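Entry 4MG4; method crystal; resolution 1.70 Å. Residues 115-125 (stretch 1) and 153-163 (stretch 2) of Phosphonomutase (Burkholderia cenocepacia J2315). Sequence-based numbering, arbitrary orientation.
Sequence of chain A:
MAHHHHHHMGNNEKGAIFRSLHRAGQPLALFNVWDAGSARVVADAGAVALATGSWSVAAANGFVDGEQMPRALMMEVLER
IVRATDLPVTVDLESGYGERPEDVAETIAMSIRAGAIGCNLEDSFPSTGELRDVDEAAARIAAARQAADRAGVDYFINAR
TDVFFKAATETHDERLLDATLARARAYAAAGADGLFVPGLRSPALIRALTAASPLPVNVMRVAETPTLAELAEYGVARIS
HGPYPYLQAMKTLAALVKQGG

Stretch 1 115-125: GAIGCNLEDSF
Stretch 2 (153-163) VDYFINARTDV

Two carboxylates come unusually close in this contact: Glu122 OE2 lies 2.5 Å from Asp162 OD2. Arg160 tempers the charge. Its extended side chain (chi1 to chi3 all t) sends NE to Asp162 OD1 at 2.8 Å in a salt bridge, while the Glu122 carboxylate (chi1 t, chi2 t, chi3 -14°) lies over one guanidinium face, with OE2 3.4 Å from NE, a purely electrostatic pairing. Ser124 OG (chi1 p) donates to Asp162 OD2 at 3.1 Å.

The cluster illustrates how a pair of parallel strands can carry polar chemistry on a regular backbone. Strands 118-122 and 156-160 run parallel at 28°, 4.6 Å apart at closest approach, pairing Gly118 with Phe156 through Glu122 with Arg160. Extended backbone angles, for example -174/178 at Gly118 and -88/129 at Arg160, support hydrogen bonds donated alternately by each stretch: Phe156 N to Ile117 O, 3.0 Å; Cys119 N to Phe156 O, 2.8 Å; Asn158 N to Cys119 O, 2.8 Å; Leu121 N to Asn158 O, 3.0 Å; Arg160 N to Leu121 O, 2.8 Å. The ladder ends with a weak bond from Asp123 N to Arg160 O at 3.2 Å, and the Asp123 side chain (chi1 p) adds two more, OD1 accepting from Asp162 N at 2.9 Å and OD2 from Thr161 OG1 at 2.8 Å.

Asn120 (m) and Asn158 (t) share a face with Glu122 and Arg160; Asn158 ND2 donates to Asn120 OD1 at 3.1 Å. A water accepts from Asn120 ND2 and Arg160 NH1, both at 3.0 Å. The other face carries Cys119 (p), Leu121 (t, p), Ile157 (m, t) and Ala159, whose apolar side chains suit burial; Cys119 SG sits 4.3 Å from Ile157 CG2. Gly118 suits its position because a CB would lie 2.6 Å from Phe156 O; its CA instead packs over the Tyr155 ring (chi1 t, chi2 90°), 3.7 Å from the centroid. The contact buries 782 Å², both sides summed.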

# COMPACT_ATOMS: atom_id res chain seq x y z
N GLY A 115 4.53 12.89 14.41
CA GLY A 115 5.81 12.32 14.72
C GLY A 115 6.86 12.44 13.63
O GLY A 115 7.94 11.80 13.75
N ALA A 116 6.55 13.20 12.59
CA ALA A 116 7.59 13.53 11.58
C ALA A 116 8.65 14.44 12.18
O ALA A 116 8.34 15.29 13.02
CB ALA A 116 7.02 14.20 10.35
N ILE A 117 9.90 14.33 11.67
CA ILE A 117 11.00 15.20 12.11
C ILE A 117 11.54 16.10 10.98
O ILE A 117 12.56 16.76 11.13
CB ILE A 117 12.12 14.38 12.80
CG1 ILE A 117 12.59 13.19 11.97
CG2 ILE A 117 11.55 13.86 14.11
CD1 ILE A 117 13.14 13.52 10.60
N GLY A 118 10.82 16.12 9.87
CA GLY A 118 11.08 17.08 8.83
C GLY A 118 10.05 16.99 7.74
O GLY A 118 9.10 16.14 7.83
N CYS A 119 10.17 17.85 6.74
CA CYS A 119 9.23 17.88 5.64
C CYS A 119 9.87 18.32 4.35
O CYS A 119 10.99 18.88 4.33
CB CYS A 119 8.01 18.77 5.92
SG CYS A 119 8.43 20.52 6.00
N ASN A 120 9.17 18.04 3.25
CA ASN A 120 9.38 18.79 2.01
C ASN A 120 8.23 19.77 1.86
O ASN A 120 7.04 19.39 2.05
CB ASN A 120 9.36 17.94 0.77
CG ASN A 120 10.68 17.22 0.52
OD1 ASN A 120 11.49 17.02 1.44
ND2 ASN A 120 10.90 16.81 -0.73
N LEU A 121 8.59 21.02 1.55
CA LEU A 121 7.58 22.09 1.36
C LEU A 121 7.92 22.77 0.05
O LEU A 121 9.03 23.27 -0.12
CB LEU A 121 7.63 23.11 2.52
CG LEU A 121 6.66 24.27 2.53
CD1 LEU A 121 5.23 23.76 2.57
CD2 LEU A 121 6.96 25.13 3.74
N GLU A 122 6.97 22.77 -0.88
CA GLU A 122 7.17 23.14 -2.26
C GLU A 122 6.59 24.52 -2.58
O GLU A 122 5.53 24.92 -2.03
CB GLU A 122 6.43 22.06 -3.08
CG GLU A 122 6.63 22.06 -4.56
CD GLU A 122 5.92 20.84 -5.19
OE1 GLU A 122 5.55 19.92 -4.40
OE2 GLU A 122 5.85 20.76 -6.45
N ASP A 123 7.21 25.20 -3.54
CA ASP A 123 6.94 26.60 -3.83
C ASP A 123 6.01 26.84 -5.03
O ASP A 123 6.03 27.90 -5.62
CB ASP A 123 8.26 27.38 -3.96
CG ASP A 123 9.09 26.99 -5.16
OD1 ASP A 123 8.74 26.05 -5.91
OD2 ASP A 123 10.15 27.63 -5.31
N SER A 124 5.18 25.86 -5.35
CA SER A 124 4.26 25.97 -6.46
C SER A 124 2.83 26.01 -5.94
O SER A 124 2.51 25.57 -4.82
CB SER A 124 4.46 24.83 -7.43
OG SER A 124 4.23 23.61 -6.78
N PHE A 125 1.99 26.63 -6.76
CA PHE A 125 0.53 26.62 -6.52
C PHE A 125 -0.06 25.30 -6.95
O PHE A 125 0.18 24.84 -8.07
CB PHE A 125 -0.17 27.71 -7.31
CG PHE A 125 0.07 29.09 -6.82
CD1 PHE A 125 -0.59 29.56 -5.69
CD2 PHE A 125 0.89 29.95 -7.54
CE1 PHE A 125 -0.35 30.85 -5.26
CE2 PHE A 125 1.12 31.24 -7.11
CZ PHE A 125 0.49 31.69 -5.96
N VAL A 153 11.16 21.52 18.68
CA VAL A 153 11.70 20.32 18.08
C VAL A 153 12.80 20.62 17.06
O VAL A 153 12.80 21.68 16.43
CB VAL A 153 10.61 19.48 17.39
CG1 VAL A 153 9.64 18.86 18.41
CG2 VAL A 153 9.86 20.26 16.35
N ASP A 154 13.69 19.64 16.88
CA ASP A 154 14.77 19.65 15.85
C ASP A 154 14.12 19.08 14.58
O ASP A 154 13.85 17.87 14.48
CB ASP A 154 15.91 18.79 16.33
CG ASP A 154 17.17 18.95 15.53
OD1 ASP A 154 17.11 19.46 14.41
OD2 ASP A 154 18.24 18.51 16.06
N TYR A 155 13.80 19.98 13.65
CA TYR A 155 12.91 19.65 12.52
C TYR A 155 13.48 20.23 11.24
O TYR A 155 13.85 21.42 11.20
CB TYR A 155 11.54 20.26 12.75
CG TYR A 155 10.45 19.92 11.74
CD1 TYR A 155 9.62 18.83 11.90
CD2 TYR A 155 10.23 20.72 10.64
CE1 TYR A 155 8.58 18.56 10.98
CE2 TYR A 155 9.18 20.49 9.75
CZ TYR A 155 8.36 19.39 9.92
OH TYR A 155 7.31 19.11 9.07
N PHE A 156 13.59 19.39 10.23
CA PHE A 156 14.30 19.74 8.99
C PHE A 156 13.29 20.13 7.90
O PHE A 156 12.53 19.28 7.35
CB PHE A 156 15.18 18.57 8.59
CG PHE A 156 16.20 18.89 7.53
CD1 PHE A 156 15.83 19.03 6.19
CD2 PHE A 156 17.52 19.01 7.87
CE1 PHE A 156 16.77 19.33 5.21
CE2 PHE A 156 18.47 19.32 6.87
CZ PHE A 156 18.09 19.49 5.57
N ILE A 157 13.31 21.41 7.53
CA ILE A 157 12.48 21.93 6.43
C ILE A 157 13.29 21.89 5.15
O ILE A 157 14.22 22.66 4.98
CB ILE A 157 11.94 23.37 6.72
CG1 ILE A 157 11.07 23.34 7.99
CG2 ILE A 157 11.14 23.88 5.54
CD1 ILE A 157 10.68 24.73 8.47
N ASN A 158 12.93 20.96 4.29
CA ASN A 158 13.59 20.80 2.98
C ASN A 158 12.71 21.59 2.00
O ASN A 158 11.63 21.17 1.66
CB ASN A 158 13.66 19.33 2.62
CG ASN A 158 14.62 19.03 1.48
OD1 ASN A 158 15.67 19.66 1.34
ND2 ASN A 158 14.32 17.98 0.72
N ALA A 159 13.17 22.77 1.55
CA ALA A 159 12.40 23.65 0.68
C ALA A 159 12.60 23.22 -0.75
O ALA A 159 13.73 23.26 -1.26
CB ALA A 159 12.84 25.13 0.83
N ARG A 160 11.53 22.73 -1.36
CA ARG A 160 11.53 22.31 -2.74
C ARG A 160 11.21 23.49 -3.63
O ARG A 160 10.25 24.23 -3.39
CB ARG A 160 10.43 21.27 -2.92
CG ARG A 160 10.28 20.87 -4.36
CD ARG A 160 9.35 19.68 -4.53
NE ARG A 160 8.97 19.54 -5.92
CZ ARG A 160 8.53 18.40 -6.49
NH1 ARG A 160 8.46 17.28 -5.79
NH2 ARG A 160 8.20 18.40 -7.79
N THR A 161 12.04 23.70 -4.62
CA THR A 161 11.76 24.71 -5.64
C THR A 161 11.51 24.03 -6.97
O THR A 161 12.23 23.09 -7.33
CB THR A 161 12.83 25.81 -5.78
OG1 THR A 161 12.37 26.77 -6.72
CG2 THR A 161 14.19 25.31 -6.20
N ASP A 162 10.46 24.47 -7.66
CA ASP A 162 10.11 23.88 -8.94
C ASP A 162 10.66 24.59 -10.17
O ASP A 162 10.21 24.31 -11.28
CB ASP A 162 8.62 23.71 -9.01
CG ASP A 162 8.12 22.55 -8.18
OD1 ASP A 162 8.87 21.63 -7.82
OD2 ASP A 162 6.91 22.54 -7.89
N VAL A 163 11.65 25.47 -10.01
CA VAL A 163 12.20 26.23 -11.14
C VAL A 163 12.58 25.30 -12.28
O VAL A 163 12.23 25.58 -13.45
CB VAL A 163 13.42 27.09 -10.73
CG1 VAL A 163 14.13 27.71 -11.95
CG2 VAL A 163 12.96 28.19 -9.81
O HOH W 1 8.79 16.86 -2.82
O HOH W 2 9.47 25.85 -0.86